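Local coordinates for archaeal flagellar ATP-binding protein FlaH (Methanocaldococcus jannaschii DSM 2661, PDB 4WIA), which is probably a component of the archaellum, a KaiC-like P-loop protein that binds ATP and is thought to hydrolyse it, at residues Y60-T63 / Q64-T67; I71-M74 / N75-N78. One frame throughout, in Å; residues are numbered along the deposited sequence.

Contact 1 (Y60-T63 / Q64-T67); sequences YVST and QLTT. With SO4 (sulfate ion), chain F.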
# COMPACT_ATOMS: atom_id res chain seq x y z
N TYR A 60 15.40 -12.57 6.23
CA TYR A 60 15.51 -13.76 5.41
C TYR A 60 16.89 -14.36 5.59
O TYR A 60 17.86 -13.75 5.18
CB TYR A 60 15.23 -13.39 3.95
CG TYR A 60 14.92 -14.56 3.01
CD1 TYR A 60 15.83 -15.56 2.80
CD2 TYR A 60 13.73 -14.63 2.33
CE1 TYR A 60 15.58 -16.63 1.98
CE2 TYR A 60 13.46 -15.68 1.46
CZ TYR A 60 14.36 -16.67 1.28
OH TYR A 60 14.14 -17.75 0.43
N VAL A 61 16.97 -15.57 6.16
CA VAL A 61 18.20 -16.25 6.39
C VAL A 61 18.28 -17.37 5.36
O VAL A 61 17.46 -18.27 5.39
CB VAL A 61 18.23 -16.86 7.80
CG1 VAL A 61 19.57 -17.58 8.09
CG2 VAL A 61 17.97 -15.82 8.86
N SER A 62 19.28 -17.30 4.50
CA SER A 62 19.48 -18.25 3.42
C SER A 62 20.80 -19.06 3.62
O SER A 62 21.85 -18.48 3.74
CB SER A 62 19.61 -17.50 2.09
OG SER A 62 19.90 -18.39 1.03
N THR A 63 20.70 -20.37 3.53
CA THR A 63 21.85 -21.23 3.42
C THR A 63 22.33 -21.43 2.00
O THR A 63 23.18 -22.27 1.78
CB THR A 63 21.50 -22.62 3.98
OG1 THR A 63 20.32 -23.14 3.35
CG2 THR A 63 21.22 -22.51 5.46
N GLN A 64 21.76 -20.72 1.02
CA GLN A 64 22.05 -21.00 -0.40
C GLN A 64 22.53 -19.81 -1.24
O GLN A 64 23.35 -20.00 -2.10
CB GLN A 64 20.82 -21.63 -1.06
CG GLN A 64 20.44 -22.95 -0.43
CD GLN A 64 19.22 -23.56 -1.08
OE1 GLN A 64 18.67 -23.02 -2.01
NE2 GLN A 64 18.74 -24.67 -0.52
N LEU A 65 22.04 -18.61 -0.98
CA LEU A 65 22.32 -17.49 -1.81
C LEU A 65 23.02 -16.37 -1.05
O LEU A 65 22.58 -15.94 0.03
CB LEU A 65 21.01 -16.94 -2.41
CG LEU A 65 20.14 -17.93 -3.22
CD1 LEU A 65 18.86 -17.28 -3.66
CD2 LEU A 65 20.87 -18.46 -4.47
N THR A 66 24.06 -15.85 -1.69
CA THR A 66 24.69 -14.61 -1.25
C THR A 66 23.69 -13.50 -1.49
O THR A 66 22.66 -13.72 -2.13
CB THR A 66 25.93 -14.25 -2.07
OG1 THR A 66 25.56 -14.14 -3.45
CG2 THR A 66 27.03 -15.27 -1.92
N THR A 67 23.99 -12.32 -0.95
CA THR A 67 23.12 -11.16 -1.14
C THR A 67 22.93 -10.87 -2.65
O THR A 67 21.84 -10.69 -3.13
CB THR A 67 23.67 -9.95 -0.36
OG1 THR A 67 23.81 -10.33 1.01
CG2 THR A 67 22.72 -8.77 -0.39
S SO4 F . 16.64 -27.64 -0.44
O1 SO4 F . 15.49 -28.50 -0.77
O2 SO4 F . 17.22 -26.82 -1.55
O3 SO4 F . 17.64 -28.66 -0.04
O4 SO4 F . 16.36 -26.65 0.67
O HOH W 1 20.65 -25.45 2.10
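Ser62 closes its strand with a side chain aimed at the two backbone amides of the turn, those of Gln64 and Leu65. OG lies anti to the backbone N and beside the carbonyl carbon (chi1 176°), a setting that points it into the turn, toward both N-H groups, where it accepts Leu65 N at 2.9 Å and Gln64 N at 3.0 Å. Both bonds are nearly straight, the N-H to OG angle being 163° for Leu65. The link to the amide two residues on makes this an ST turn. With an alanine in place of Ser62, both amides would probably lose their common acceptor, leaving the turn freer to shift. In the turn itself the side chains of Thr63 and Gln64 run at a slant to each other, Thr63 OG1 lying 3.8 Å from Gln64 CG. Thr63 OG1 has its main protein partner in Ser128 N and also meets a water at 2.6 Å, which Gln64 NE2 reaches by a weak bond. The extended Gln64 chain carries NE2 to a sulfate, probably from the crystallisation liquor, donating to O2 at 2.8 Å with a bent N-H angle of 140°. Lys40 and Asn164 also bind this sulfate. One serine oxygen thus satisfies two neighbouring amides, while the side-chain amide of Gln64, an ATP-binding residue by similarity, offers N-H to an anion, consistent with a place beside the nucleotide phosphates.

Contact 2 (I71-M74 / N75-N78); sequences IKQM and NSLN
Gln73 and Leu77 meet because the glutamine chain bends once, toward the helix end: CG is anti to the backbone N (chi1 158°), and the turn at the next bond (chi2 74°) sends the amide along the helix. Ser76, with OG between its backbone N and carbonyl carbon (chi1 70°), has its hydroxyl facing back to the preceding turn. The Gln73 amide passes obliquely over the leucine, NE2 lying 3.5 Å from Leu77 CD1; the polar partner of NE2 is Gln45 OE1 of helix 40-53. Gln73 O gathers several donors. Leu77 N reaches it at 3.2 Å, Ser76 N adds a weak bond, and Ser76 OG probably donates as well, from 2.5 Å, so short that the exact length is doubtful. The two preceding helix bonds run from Asn75 N to Ile71 O and from Ser76 N to Lys72 O, each 2.8 Å. The helix ends in a Schellman motif at Asn78, whose phi is positive and whose N bonds to Asn75 O at 2.9 Å. Met74, present as selenomethionine, bends its chain against Gln45, Tyr79 and Ile81. Bonded to Gln45 on one hand and lying against a leucine methyl on the other, the Gln73 amide ties the end of helix 67-76 to helix 40-53, the helix that follows the P-loop.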
# COMPACT_ATOMS: atom_id res chain seq x y z
N ILE A 71 19.44 -10.81 -4.70
CA ILE A 71 18.89 -9.68 -5.41
C ILE A 71 18.54 -10.07 -6.86
O ILE A 71 17.47 -9.70 -7.36
CB ILE A 71 19.85 -8.51 -5.37
CG1 ILE A 71 19.87 -7.92 -3.96
CG2 ILE A 71 19.45 -7.42 -6.38
CD1 ILE A 71 21.14 -7.14 -3.70
N LYS A 72 19.43 -10.81 -7.53
CA LYS A 72 19.15 -11.23 -8.87
C LYS A 72 17.94 -12.15 -8.91
O LYS A 72 17.13 -12.03 -9.83
CB LYS A 72 20.31 -11.98 -9.52
CG LYS A 72 21.62 -11.27 -9.38
CD LYS A 72 22.52 -11.52 -10.52
CE LYS A 72 23.56 -12.60 -10.33
NZ LYS A 72 24.70 -12.27 -11.22
N GLN A 73 17.87 -13.10 -7.98
CA GLN A 73 16.80 -14.06 -7.97
C GLN A 73 15.45 -13.35 -7.73
O GLN A 73 14.49 -13.57 -8.47
CB GLN A 73 17.02 -15.09 -6.89
CG GLN A 73 15.75 -15.78 -6.45
CD GLN A 73 15.24 -16.77 -7.47
OE1 GLN A 73 15.83 -16.93 -8.52
NE2 GLN A 73 14.16 -17.47 -7.15
N MSE A 74 15.43 -12.41 -6.78
CA MSE A 74 14.26 -11.57 -6.56
C MSE A 74 13.95 -10.73 -7.80
O MSE A 74 12.82 -10.65 -8.25
CB MSE A 74 14.39 -10.68 -5.35
CG MSE A 74 14.53 -11.54 -4.14
SE MSE A 74 12.88 -12.46 -3.64
CE MSE A 74 12.03 -11.03 -2.60
N ASN A 75 14.94 -10.14 -8.41
CA ASN A 75 14.68 -9.35 -9.59
C ASN A 75 14.12 -10.21 -10.75
O ASN A 75 13.28 -9.75 -11.53
CB ASN A 75 15.97 -8.67 -10.05
CG ASN A 75 15.75 -7.85 -11.28
OD1 ASN A 75 16.17 -8.22 -12.36
ND2 ASN A 75 15.11 -6.72 -11.12
N SER A 76 14.59 -11.45 -10.83
CA SER A 76 14.22 -12.35 -11.92
C SER A 76 12.72 -12.69 -11.82
O SER A 76 12.09 -12.90 -12.82
CB SER A 76 15.01 -13.64 -11.89
OG SER A 76 14.62 -14.45 -10.78
N LEU A 77 12.20 -12.71 -10.60
CA LEU A 77 10.79 -12.90 -10.35
C LEU A 77 9.97 -11.60 -10.32
O LEU A 77 8.74 -11.62 -10.10
CB LEU A 77 10.62 -13.60 -8.99
CG LEU A 77 11.34 -14.94 -8.95
CD1 LEU A 77 11.22 -15.58 -7.59
CD2 LEU A 77 10.84 -15.92 -10.00
N ASN A 78 10.62 -10.48 -10.56
CA ASN A 78 9.92 -9.23 -10.43
C ASN A 78 9.36 -9.03 -9.05
O ASN A 78 8.29 -8.47 -8.87
CB ASN A 78 8.79 -9.18 -11.44
CG ASN A 78 8.71 -7.83 -12.08
OD1 ASN A 78 9.31 -7.56 -13.18
ND2 ASN A 78 8.15 -6.91 -11.32

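Overall arrangement
Contacts 1 and 2 follow one another in the chain, at the exit of strand 58-62 and at the end of helix 67-76, their centres 13 Å apart and with no direct touch between them. What they share is the P-loop region. In contact 1 the side chain of Gln64 comes within about 4 Å of that of Ser41, a magnesium and ATP ligand by similarity, about 6 Å of that of Lys40, and about 5 Å of a second sulfate. In contact 2 the side chain of Gln73 lies about 4 Å from that of Val42 and about 6 Å from that of Ser41. The chain from strand 58-62 through helix 67-76 thus passes beside the probable nucleotide site twice.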